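Local coordinates for cadherin-related family member 2 (PDB 5CYX), which probably acts as an intermicrovillar adhesion molecule, forming calcium-dependent heterophilic complexes with CDHR5 that control how microvilli pack at the apical membrane of epithelial cells, at residues F180-L185 and P205-I210; L20-V25 and V60-P65. All blocks are in the same frame, centred on the assembly; numbering follows the deposited sequence.

Interaction 1 (F180-L185 and P205-I210)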
ATOM      1  N   PHE A 180       9.180   0.510  21.533  1.00 51.96           N
ATOM      2  CA  PHE A 180       9.970   1.413  20.697  0.50 52.01           C
ATOM      3  C   PHE A 180      10.593   0.685  19.507  1.00 51.24           C
ATOM      4  O   PHE A 180      10.936  -0.502  19.588  1.00 52.50           O
ATOM      5  CB  PHE A 180      11.067   2.104  21.545  0.50 53.51           C
ATOM      6  CG  PHE A 180      11.880   3.151  20.803  0.50 54.03           C
ATOM      7  CD1 PHE A 180      11.434   4.463  20.691  0.50 54.39           C
ATOM      8  CD2 PHE A 180      13.125   2.831  20.259  0.50 54.57           C
ATOM      9  CE1 PHE A 180      12.195   5.421  20.033  0.50 54.59           C
ATOM     10  CE2 PHE A 180      13.884   3.784  19.597  0.50 54.68           C
ATOM     11  CZ  PHE A 180      13.419   5.075  19.478  0.50 54.65           C
ATOM     12  N   TYR A 181      10.726   1.411  18.409  1.00 49.68           N
ATOM     13  CA  TYR A 181      11.464   0.974  17.248  1.00 49.44           C
ATOM     14  C   TYR A 181      12.229   2.164  16.687  1.00 49.43           C
ATOM     15  O   TYR A 181      11.783   3.295  16.773  1.00 49.66           O
ATOM     16  CB  TYR A 181      10.580   0.375  16.153  1.00 47.51           C
ATOM     17  CG  TYR A 181       9.714  -0.796  16.592  1.00 46.87           C
ATOM     18  CD1 TYR A 181       8.455  -0.576  17.121  1.00 45.75           C
ATOM     19  CD2 TYR A 181      10.155  -2.128  16.459  1.00 46.68           C
ATOM     20  CE1 TYR A 181       7.694  -1.602  17.575  1.00 45.51           C
ATOM     21  CE2 TYR A 181       9.391  -3.181  16.892  1.00 46.05           C
ATOM     22  CZ  TYR A 181       8.166  -2.927  17.437  1.00 45.95           C
ATOM     23  OH  TYR A 181       7.372  -3.934  17.878  1.00 45.73           O
ATOM     24  N   GLN A 182      13.377   1.870  16.111  1.00 49.83           N
ATOM     25  CA  GLN A 182      14.132   2.791  15.347  1.00 50.40           C
ATOM     26  C   GLN A 182      14.386   2.166  13.988  1.00 50.13           C
ATOM     27  O   GLN A 182      15.008   1.109  13.877  1.00 50.83           O
ATOM     28  CB  GLN A 182      15.477   3.088  16.017  1.00 52.06           C
ATOM     29  CG  GLN A 182      16.260   4.146  15.254  1.00 52.83           C
ATOM     30  CD  GLN A 182      17.677   4.272  15.776  1.00 54.88           C
ATOM     31  OE1 GLN A 182      17.862   4.718  16.885  1.00 57.28           O
ATOM     32  NE2 GLN A 182      18.662   3.883  14.986  1.00 54.35           N
ATOM     33  N   LEU A 183      13.958   2.870  12.962  1.00 49.84           N
ATOM     34  CA  LEU A 183      14.108   2.443  11.594  1.00 50.51           C
ATOM     35  C   LEU A 183      15.206   3.283  10.996  1.00 50.47           C
ATOM     36  O   LEU A 183      15.206   4.516  11.179  1.00 52.00           O
ATOM     37  CB  LEU A 183      12.827   2.706  10.814  1.00 50.01           C
ATOM     38  CG  LEU A 183      11.599   1.843  10.983  1.00 50.01           C
ATOM     39  CD1 LEU A 183      11.038   1.862  12.377  1.00 50.68           C
ATOM     40  CD2 LEU A 183      10.552   2.354  10.005  1.00 49.58           C
ATOM     41  N   GLU A 184      16.116   2.637  10.276  1.00 49.19           N
ATOM     42  CA  GLU A 184      17.070   3.318   9.432  1.00 49.29           C
ATOM     43  C   GLU A 184      16.602   3.230   7.969  1.00 47.97           C
ATOM     44  O   GLU A 184      16.345   2.138   7.499  1.00 46.00           O
ATOM     45  CB  GLU A 184      18.438   2.669   9.578  1.00 50.95           C
ATOM     46  CG  GLU A 184      19.439   3.153   8.565  1.00 52.24           C
ATOM     47  CD  GLU A 184      20.812   2.562   8.765  1.00 55.11           C
ATOM     48  OE1 GLU A 184      21.049   1.819   9.746  1.00 57.51           O
ATOM     49  OE2 GLU A 184      21.680   2.913   7.961  1.00 57.25           O
ATOM     50  N   LEU A 185      16.557   4.362   7.256  1.00 47.70           N
ATOM     51  CA  LEU A 185      16.146   4.380   5.821  1.00 48.20           C
ATOM     52  C   LEU A 185      17.212   4.962   4.943  1.00 48.71           C
ATOM     53  O   LEU A 185      18.139   5.645   5.419  1.00 48.38           O
ATOM     54  CB  LEU A 185      14.898   5.241   5.588  1.00 47.94           C
ATOM     55  CG  LEU A 185      13.870   5.326   6.682  1.00 48.82           C
ATOM     56  CD1 LEU A 185      12.764   6.298   6.241  1.00 49.64           C
ATOM     57  CD2 LEU A 185      13.273   3.968   6.952  1.00 48.91           C
ATOM     58  N   PRO A 205      22.170   7.971   5.401  1.00 57.03           N
ATOM     59  CA  PRO A 205      21.180   7.305   6.251  1.00 56.12           C
ATOM     60  C   PRO A 205      20.323   8.312   6.990  1.00 55.59           C
ATOM     61  O   PRO A 205      20.817   9.380   7.381  1.00 55.61           O
ATOM     62  CB  PRO A 205      22.040   6.557   7.306  1.00 57.56           C
ATOM     63  CG  PRO A 205      23.422   6.601   6.798  1.00 58.35           C
ATOM     64  CD  PRO A 205      23.528   7.840   5.979  1.00 58.27           C
ATOM     65  N   VAL A 206      19.069   7.935   7.220  1.00 53.14           N
ATOM     66  CA  VAL A 206      18.152   8.737   7.992  1.00 52.53           C
ATOM     67  C   VAL A 206      17.456   7.810   8.964  1.00 51.08           C
ATOM     68  O   VAL A 206      17.288   6.627   8.675  1.00 50.82           O
ATOM     69  CB  VAL A 206      17.224   9.425   6.958  1.00 53.38           C
ATOM     70  CG1 VAL A 206      15.776   8.924   6.989  1.00 52.05           C
ATOM     71  CG2 VAL A 206      17.402  10.919   6.984  1.00 53.66           C
ATOM     72  N   PHE A 207      17.049   8.324  10.108  1.00 50.85           N
ATOM     73  CA  PHE A 207      16.445   7.527  11.165  1.00 51.26           C
ATOM     74  C   PHE A 207      15.062   8.004  11.629  1.00 51.44           C
ATOM     75  O   PHE A 207      14.788   9.220  11.747  1.00 51.49           O
ATOM     76  CB  PHE A 207      17.407   7.483  12.351  1.00 53.63           C
ATOM     77  CG  PHE A 207      18.737   6.890  12.011  1.00 54.91           C
ATOM     78  CD1 PHE A 207      19.753   7.682  11.502  1.00 56.77           C
ATOM     79  CD2 PHE A 207      18.964   5.522  12.170  1.00 56.37           C
ATOM     80  CE1 PHE A 207      21.005   7.138  11.212  1.00 58.32           C
ATOM     81  CE2 PHE A 207      20.205   4.956  11.878  1.00 57.60           C
ATOM     82  CZ  PHE A 207      21.226   5.762  11.387  1.00 58.57           C
ATOM     83  N   VAL A 208      14.179   7.028  11.824  1.00 50.50           N
ATOM     84  CA  VAL A 208      12.844   7.265  12.355  1.00 49.49           C
ATOM     85  C   VAL A 208      12.629   6.491  13.634  1.00 49.21           C
ATOM     86  O   VAL A 208      12.612   5.229  13.627  1.00 48.72           O
ATOM     87  CB  VAL A 208      11.742   6.890  11.339  1.00 47.39           C
ATOM     88  CG1 VAL A 208      10.370   7.338  11.857  1.00 47.09           C
ATOM     89  CG2 VAL A 208      12.045   7.557  10.018  1.00 47.27           C
ATOM     90  N   SER A 209      12.475   7.254  14.702  1.00 48.92           N
ATOM     91  CA  SER A 209      12.181   6.750  16.026  1.00 49.66           C
ATOM     92  C   SER A 209      10.688   6.693  16.261  1.00 49.33           C
ATOM     93  O   SER A 209      10.010   7.729  16.214  1.00 48.32           O
ATOM     94  CB  SER A 209      12.805   7.671  17.068  1.00 51.16           C
ATOM     95  OG  SER A 209      14.201   7.705  16.844  1.00 52.31           O
ATOM     96  N   ILE A 210      10.177   5.481  16.512  1.00 48.90           N
ATOM     97  CA  ILE A 210       8.752   5.260  16.758  1.00 49.09           C
ATOM     98  C   ILE A 210       8.451   4.884  18.198  1.00 49.66           C
ATOM     99  O   ILE A 210       8.931   3.858  18.634  1.00 51.34           O
ATOM    100  CB  ILE A 210       8.212   4.182  15.803  1.00 49.22           C
ATOM    101  CG1 ILE A 210       8.523   4.581  14.352  1.00 48.85           C
ATOM    102  CG2 ILE A 210       6.710   3.992  15.989  1.00 49.01           C
ATOM    103  CD1 ILE A 210       8.275   3.501  13.371  1.00 49.29           C
TER
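Glu184 and Phe207 form a non-hydrogen-bonded antiparallel pair, and their side chains run side by side in the same direction. The CB of Glu184 lies 3.7 Å from CE2 of Phe207. CG is anti to the backbone N (chi1 170°), and it stays 3.8 Å from the same CE2. CD and OE1 also have CE2 of Phe207 as their nearest ring atom. OE2 passes on to Pro205, 3.7 Å from its CB. The carboxylate plane is tilted 42° from the ring plane. Gln182 reaches the ring too: its NE2 is 3.3 Å from CD2 of Phe207, with the amide and ring planes 80° apart.

The two segments are the F and G strands of the second extracellular cadherin repeat, a Greek-key beta sandwich. Paired backbone hydrogen bonds join Tyr181 to Ile210, Leu183 to Val208 and Leu185 to Val206. These six residues are buried on the opposite face of the sheet from Glu184 and Phe207. Packing is tight between CD1 of Leu183 and CD1 of Ile210, at 3.4 Å. Leu185 bridges two valines: its CB is 4.0 Å from CG1 of Val206, and its CD1 is 4.0 Å from CG2 of Val208. Phe158, on strand 158-160, touches both Leu183 and Ile210 and makes an edge-to-face stack with Tyr181.

Interaction 2 (L20-V25 and V60-P65)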
ATOM      1  N   LEU A  20      31.388  16.738 -18.536  1.00 49.92           N
ATOM      2  CA  LEU A  20      32.592  17.044 -19.300  1.00 50.73           C
ATOM      3  C   LEU A  20      33.531  17.825 -18.404  1.00 51.30           C
ATOM      4  O   LEU A  20      33.154  18.862 -17.885  1.00 52.34           O
ATOM      5  CB  LEU A  20      32.333  17.849 -20.558  1.00 51.20           C
ATOM      6  CG  LEU A  20      33.498  18.064 -21.533  1.00 51.58           C
ATOM      7  CD1 LEU A  20      33.956  16.751 -22.205  1.00 51.38           C
ATOM      8  CD2 LEU A  20      33.081  19.041 -22.618  1.00 52.25           C
ATOM      9  N   PRO A  21      34.729  17.293 -18.167  1.00 52.01           N
ATOM     10  CA  PRO A  21      35.675  17.971 -17.262  1.00 52.52           C
ATOM     11  C   PRO A  21      36.278  19.237 -17.848  1.00 52.30           C
ATOM     12  O   PRO A  21      36.566  19.317 -19.053  1.00 51.55           O
ATOM     13  CB  PRO A  21      36.806  16.945 -17.075  1.00 53.02           C
ATOM     14  CG  PRO A  21      36.337  15.699 -17.688  1.00 52.74           C
ATOM     15  CD  PRO A  21      35.257  16.021 -18.669  1.00 52.57           C
ATOM     16  N   VAL A  22      36.519  20.205 -16.995  1.00 52.28           N
ATOM     17  CA  VAL A  22      37.188  21.394 -17.435  1.00 53.80           C
ATOM     18  C   VAL A  22      38.553  21.011 -17.978  1.00 54.29           C
ATOM     19  O   VAL A  22      39.260  20.237 -17.366  1.00 56.36           O
ATOM     20  CB  VAL A  22      37.369  22.401 -16.292  1.00 53.74           C
ATOM     21  CG1 VAL A  22      38.163  23.580 -16.794  1.00 54.93           C
ATOM     22  CG2 VAL A  22      36.003  22.880 -15.798  1.00 54.81           C
ATOM     23  N   GLY A  23      38.914  21.538 -19.137  1.00 54.84           N
ATOM     24  CA  GLY A  23      40.211  21.236 -19.742  1.00 54.28           C
ATOM     25  C   GLY A  23      40.184  20.098 -20.737  1.00 53.83           C
ATOM     26  O   GLY A  23      41.137  19.929 -21.478  1.00 52.65           O
ATOM     27  N   ALA A  24      39.105  19.313 -20.783  1.00 53.83           N
ATOM     28  CA  ALA A  24      38.944  18.330 -21.857  1.00 53.77           C
ATOM     29  C   ALA A  24      38.631  19.072 -23.125  1.00 55.07           C
ATOM     30  O   ALA A  24      38.035  20.149 -23.084  1.00 55.15           O
ATOM     31  CB  ALA A  24      37.807  17.376 -21.540  1.00 52.97           C
ATOM     32  N   VAL A  25      38.938  18.451 -24.259  1.00 55.28           N
ATOM     33  CA  VAL A  25      38.573  19.005 -25.551  1.00 55.00           C
ATOM     34  C   VAL A  25      37.062  18.833 -25.776  1.00 54.50           C
ATOM     35  O   VAL A  25      36.561  17.711 -25.821  1.00 55.15           O
ATOM     36  CB  VAL A  25      39.370  18.326 -26.694  1.00 55.51           C
ATOM     37  CG1 VAL A  25      38.843  18.756 -28.051  1.00 56.64           C
ATOM     38  CG2 VAL A  25      40.849  18.658 -26.583  1.00 55.56           C
ATOM     39  N   VAL A  60      39.061  23.471 -29.213  1.00 51.11           N
ATOM     40  CA  VAL A  60      38.253  24.113 -28.192  1.00 50.74           C
ATOM     41  C   VAL A  60      38.110  23.243 -26.978  1.00 50.22           C
ATOM     42  O   VAL A  60      37.464  22.205 -27.029  1.00 51.41           O
ATOM     43  CB  VAL A  60      36.834  24.489 -28.670  1.00 50.60           C
ATOM     44  CG1 VAL A  60      36.092  25.242 -27.571  1.00 50.47           C
ATOM     45  CG2 VAL A  60      36.901  25.297 -29.949  1.00 51.00           C
ATOM     46  N   LYS A  61      38.686  23.708 -25.883  1.00 49.67           N
ATOM     47  CA  LYS A  61      38.556  23.077 -24.573  1.00 49.68           C
ATOM     48  C   LYS A  61      37.488  23.733 -23.723  1.00 48.52           C
ATOM     49  O   LYS A  61      37.253  24.946 -23.845  1.00 47.87           O
ATOM     50  CB  LYS A  61      39.878  23.182 -23.805  1.00 50.47           C
ATOM     51  CG  LYS A  61      40.989  22.375 -24.418  1.00 52.08           C
ATOM     52  CD  LYS A  61      42.220  22.432 -23.542  1.00 54.31           C
ATOM     53  CE  LYS A  61      43.396  21.672 -24.151  1.00 56.67           C
ATOM     54  NZ  LYS A  61      44.623  22.023 -23.374  1.00 59.41           N
ATOM     55  N   LEU A  62      36.889  22.936 -22.843  1.00 47.09           N
ATOM     56  CA  LEU A  62      35.917  23.431 -21.924  1.00 47.92           C
ATOM     57  C   LEU A  62      36.691  24.243 -20.863  1.00 48.56           C
ATOM     58  O   LEU A  62      37.646  23.728 -20.316  1.00 49.43           O
ATOM     59  CB  LEU A  62      35.184  22.305 -21.251  1.00 47.05           C
ATOM     60  CG  LEU A  62      34.101  22.750 -20.264  1.00 47.40           C
ATOM     61  CD1 LEU A  62      32.894  23.359 -20.979  1.00 47.35           C
ATOM     62  CD2 LEU A  62      33.699  21.562 -19.394  1.00 47.42           C
ATOM     63  N   ALA A  63      36.292  25.479 -20.583  1.00 49.38           N
ATOM     64  CA  ALA A  63      37.101  26.342 -19.621  1.00 51.51           C
ATOM     65  C   ALA A  63      36.403  26.658 -18.298  1.00 53.03           C
ATOM     66  O   ALA A  63      36.963  27.333 -17.418  1.00 53.52           O
ATOM     67  CB  ALA A  63      37.506  27.631 -20.309  1.00 51.86           C
ATOM     68  N   SER A  64      35.141  26.242 -18.181  1.00 53.98           N
ATOM     69  CA  SER A  64      34.410  26.432 -16.957  1.00 54.11           C
ATOM     70  C   SER A  64      33.391  25.314 -16.877  1.00 53.63           C
ATOM     71  O   SER A  64      32.934  24.880 -17.897  1.00 54.69           O
ATOM     72  CB  SER A  64      33.742  27.799 -16.972  1.00 54.68           C
ATOM     73  OG  SER A  64      32.891  27.927 -15.857  1.00 55.43           O
ATOM     74  N   PRO A  65      33.052  24.847 -15.657  1.00 53.69           N
ATOM     75  CA  PRO A  65      32.186  23.679 -15.506  1.00 51.76           C
ATOM     76  C   PRO A  65      30.760  23.895 -16.037  1.00 51.46           C
ATOM     77  O   PRO A  65      30.195  24.949 -15.864  1.00 49.79           O
ATOM     78  CB  PRO A  65      32.184  23.432 -13.980  1.00 52.23           C
ATOM     79  CG  PRO A  65      33.433  24.083 -13.473  1.00 52.61           C
ATOM     80  CD  PRO A  65      33.604  25.285 -14.346  1.00 53.28           C
TER
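Gly23 and Ala24 hold Leu62 through two backbone hydrogen bonds, Gly23 N to Leu62 O at 2.8 Å and Leu62 N to Ala24 O at 3.0 Å. The first segment bends in a type II turn from Pro21 to Ala24, closed by Ala24 N on Pro21 O. Gly23 takes the third place of the turn with a positive phi of 94°. A CB there would be jammed against the carbonyl oxygen of Val22.

Leu62 points into the bend. Its CG is anti to the backbone N (chi1 -179°). Its CD2 is pressed closely on the backbone, 3.1 Å from O of Leu20. The side chains of Leu20 and Leu62 slide past each other in opposite directions, with CG of Leu20 4.1 Å from CD2 of Leu62. Further along, CG2 of Val22 meets CG of Pro65 at 3.7 Å. Lys61 lays its extended chain by the turn: CB is 3.6 Å from O of Ala24, and CD is 3.4 Å from O of Gly23. An alanine here would remove every side-chain atom beyond CB, and the Gly23 carbonyl would probably lose the hydrocarbon cover that CG, CD and CE lay against it. Val25 pairs with Lys61, and it also packs on Thr12 of the second subunit.

The Leu-Pro-Val-Gly bend leading into strand B, docked on the end of strand E, is a familiar feature of cadherin repeats. Glu18 before the bend and Asp67 and Glu69 after strand E bind calcium.

In the fold
From the N terminus, interaction 2 comes first. It closes a loop of 34 residues within the first cadherin repeat, joining the turn after strand 13-17 to the end of strand 59-62. The chain then runs through strands 73-81 and 86-96 and the calcium-binding linker with Asp97 and Asp100, into the second repeat. There, interaction 1 closes a shorter loop of 19 residues between neighbouring strands, which carries the Cys188-Cys202 disulfide. The two loops follow in series and neither nest nor cross. The centres of the contacts are about 43 Å apart. Each contact ties together a single repeat, and bound calcium ions lie at the junction between these repeats.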